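Long-range contact in 75aa long hypothetical regulatory protein AsnC (Pyrococcus horikoshii, PDB 2CVI), which is of unknown function but carries the ligand-binding fold of Lrp/AsnC regulators and probably acts as a self-associating, stand-alone regulatory domain: residues P26-E30 with V42-T46. Residues are numbered along the deposited sequence; the frame is centred on the assembly and turned at random.
With K (potassium ion), chain C.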
ATOM      1  N   PRO A  26     -16.630  -8.904   0.198  1.00 23.87           N
ATOM      2  CA  PRO A  26     -17.120  -7.609  -0.253  1.00 22.96           C
ATOM      3  C   PRO A  26     -16.343  -6.357   0.193  1.00 22.33           C
ATOM      4  O   PRO A  26     -16.254  -5.387  -0.538  1.00 23.56           O
ATOM      5  CB  PRO A  26     -18.598  -7.637   0.181  1.00 23.80           C
ATOM      6  CG  PRO A  26     -18.590  -8.488   1.358  1.00 25.04           C
ATOM      7  CD  PRO A  26     -17.638  -9.611   1.013  1.00 24.95           C
ATOM      8  N   GLU A  27     -15.755  -6.414   1.375  1.00 20.75           N
ATOM      9  CA  GLU A  27     -15.000  -5.280   1.868  1.00 20.58           C
ATOM     10  C   GLU A  27     -13.686  -5.060   1.109  1.00 19.46           C
ATOM     11  O   GLU A  27     -13.169  -3.946   1.089  1.00 16.60           O
ATOM     12  CB  GLU A  27     -14.624  -5.493   3.329  1.00 22.67           C
ATOM     13  CG  GLU A  27     -15.798  -5.522   4.286  1.00 27.18           C
ATOM     14  CD  GLU A  27     -16.458  -6.883   4.404  1.00 27.35           C
ATOM     15  OE1 GLU A  27     -16.028  -7.872   3.728  1.00 26.26           O
ATOM     16  OE2 GLU A  27     -17.422  -6.941   5.201  1.00 28.00           O
ATOM     17  N   VAL A  28     -13.137  -6.141   0.553  1.00 16.80           N
ATOM     18  CA  VAL A  28     -11.849  -6.095  -0.108  1.00 16.38           C
ATOM     19  C   VAL A  28     -11.964  -5.632  -1.542  1.00 16.05           C
ATOM     20  O   VAL A  28     -12.622  -6.299  -2.365  1.00 17.23           O
ATOM     21  CB  VAL A  28     -11.139  -7.455  -0.037  1.00 16.10           C
ATOM     22  CG1 VAL A  28      -9.831  -7.403  -0.831  1.00 15.64           C
ATOM     23  CG2 VAL A  28     -10.868  -7.804   1.420  1.00 18.36           C
ATOM     24  N   LYS A  29     -11.307  -4.510  -1.829  1.00 14.95           N
ATOM     25  CA  LYS A  29     -11.385  -3.922  -3.157  1.00 16.02           C
ATOM     26  C   LYS A  29     -10.213  -4.205  -4.052  1.00 17.12           C
ATOM     27  O   LYS A  29     -10.369  -4.267  -5.285  1.00 18.61           O
ATOM     28  CB  LYS A  29     -11.592  -2.411  -3.058  1.00 17.77           C
ATOM     29  CG  LYS A  29     -12.790  -2.017  -2.177  1.00 18.95           C
ATOM     30  CD  LYS A  29     -14.082  -2.789  -2.542  1.00 19.38           C
ATOM     31  CE  LYS A  29     -15.291  -2.532  -1.588  1.00 22.98           C
ATOM     32  NZ  LYS A  29     -15.918  -1.222  -1.752  1.00 24.65           N
ATOM     33  N   GLU A  30      -9.033  -4.371  -3.456  1.00 16.23           N
ATOM     34  CA  GLU A  30      -7.819  -4.657  -4.214  1.00 16.25           C
ATOM     35  C   GLU A  30      -6.917  -5.449  -3.292  1.00 16.31           C
ATOM     36  O   GLU A  30      -6.978  -5.284  -2.077  1.00 16.45           O
ATOM     37  CB  GLU A  30      -7.034  -3.381  -4.561  1.00 18.01           C
ATOM     38  CG  GLU A  30      -7.831  -2.356  -5.294  1.00 19.68           C
ATOM     39  CD  GLU A  30      -7.088  -1.052  -5.445  1.00 22.57           C
ATOM     40  OE1 GLU A  30      -5.855  -1.019  -5.239  1.00 24.94           O
ATOM     41  OE2 GLU A  30      -7.751  -0.053  -5.785  1.00 24.75           O
ATOM     42  N   VAL A  42      -3.738  -5.184   1.147  1.00 14.09           N
ATOM     43  CA  VAL A  42      -5.129  -5.216   0.731  1.00 15.68           C
ATOM     44  C   VAL A  42      -5.780  -3.862   0.995  1.00 14.95           C
ATOM     45  O   VAL A  42      -5.518  -3.219   2.024  1.00 15.68           O
ATOM     46  CB  VAL A  42      -5.867  -6.342   1.484  1.00 19.30           C
ATOM     47  CG1 VAL A  42      -4.989  -7.622   1.450  1.00 21.34           C
ATOM     48  CG2 VAL A  42      -6.192  -5.945   2.904  1.00 24.43           C
ATOM     49  N   LYS A  43      -6.564  -3.375   0.035  1.00 12.86           N
ATOM     50  CA  LYS A  43      -7.269  -2.099   0.192  1.00 14.24           C
ATOM     51  C   LYS A  43      -8.702  -2.490   0.518  1.00 15.53           C
ATOM     52  O   LYS A  43      -9.336  -3.245  -0.221  1.00 15.66           O
ATOM     53  CB  LYS A  43      -7.270  -1.219  -1.094  1.00 14.67           C
ATOM     54  CG  LYS A  43      -7.826   0.213  -0.840  1.00 17.60           C
ATOM     55  CD  LYS A  43      -7.928   1.081  -2.123  1.00 17.02           C
ATOM     56  CE  LYS A  43      -8.299   2.523  -1.796  1.00 19.07           C
ATOM     57  NZ  LYS A  43      -8.708   3.221  -3.061  1.00 21.00           N
ATOM     58  N   VAL A  44      -9.206  -1.979   1.637  1.00 14.58           N
ATOM     59  CA  VAL A  44     -10.585  -2.240   2.043  1.00 15.34           C
ATOM     60  C   VAL A  44     -11.361  -0.943   2.228  1.00 16.70           C
ATOM     61  O   VAL A  44     -10.802   0.129   2.479  1.00 15.92           O
ATOM     62  CB  VAL A  44     -10.662  -2.987   3.385  1.00 16.31           C
ATOM     63  CG1 VAL A  44     -10.044  -4.350   3.273  1.00 17.52           C
ATOM     64  CG2 VAL A  44      -9.966  -2.197   4.454  1.00 16.55           C
ATOM     65  N   GLU A  45     -12.669  -1.053   2.013  1.00 16.03           N
ATOM     66  CA  GLU A  45     -13.606   0.044   2.252  1.00 16.69           C
ATOM     67  C   GLU A  45     -14.742  -0.551   3.108  1.00 17.35           C
ATOM     68  O   GLU A  45     -15.281  -1.624   2.805  1.00 18.62           O
ATOM     69  CB  GLU A  45     -14.148   0.623   0.916  1.00 18.66           C
ATOM     70  CG  GLU A  45     -13.071   1.310   0.085  1.00 19.83           C
ATOM     71  CD  GLU A  45     -13.539   1.748  -1.309  1.00 24.41           C
ATOM     72  OE1 GLU A  45     -14.553   1.212  -1.794  1.00 25.27           O
ATOM     73  OE2 GLU A  45     -12.876   2.614  -1.906  1.00 25.80           O
ATOM     74  N   THR A  46     -15.084   0.152   4.180  1.00 16.43           N
ATOM     75  CA  THR A  46     -16.147  -0.267   5.099  1.00 16.77           C
ATOM     76  C   THR A  46     -17.027   0.935   5.431  1.00 16.86           C
ATOM     77  O   THR A  46     -16.613   2.079   5.254  1.00 17.72           O
ATOM     78  CB  THR A  46     -15.573  -0.874   6.410  1.00 17.41           C
ATOM     79  OG1 THR A  46     -14.777   0.098   7.098  1.00 18.51           O
ATOM     80  CG2 THR A  46     -14.740  -2.145   6.099  1.00 18.17           C
TER
HETATM   81  K     K C1091     -14.218  -7.933  -3.336  1.00 22.04           K
HETATM   82  O   HOH W   1      -7.304   2.442  -5.406  1.00 22.80           O
HETATM   83  O   HOH W   2     -17.097  -9.450  -3.111  1.00 26.65           O
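The carboxylate of Glu-45 receives the ammonium of Lys-29 on the anti side of OE1, 20° out of the carboxylate plane, whereas the carboxylate of Glu-30 has the Lys-43 chain running alongside, where Lys-43 CD lies 3.8 Å from Glu-30 OE2. Both pairs belong to an antiparallel beta hairpin of the ferredoxin-like Lrp/AsnC domain, interrupted by a classic beta bulge: Lys-29 and Glu-30 together face Lys-43. At the bulge, Lys-43 O accepts a 2.8 Å hydrogen bond from Lys-29 N and a weak one from Glu-30 N, and Lys-43 N returns a hydrogen bond to Glu-30 O. Lys-29 bends at chi2 (-50°) and again at chi4, folding its chain across Glu-45 at about a right angle and bringing Lys-29 NZ to 2.8 Å from Glu-45 OE1. With an alanine at Glu-45, the Lys-29 ammonium is likely to lose its salt-bridge mate and its chain to swing more freely. One water links Glu-30 OE2 and Lys-43 NZ. Glu-30 OE1 hydrogen-bonds Tyr-32 OH of the same chain, and Lys-43 NZ hydrogen-bonds Tyr-32 OH of the second subunit, which links this face of the hairpin to its partner chain. On the opposite face, Val-28 CG2 packs on Val-44 CG1 at 4.0 Å, with Val-28 touching Phe-55 and Val-44 touching Leu-52 of helix 49-59. The carbonyl O of Val-28 binds the potassium ion at 2.5 Å, alongside Leu-23 O and Met-25 O.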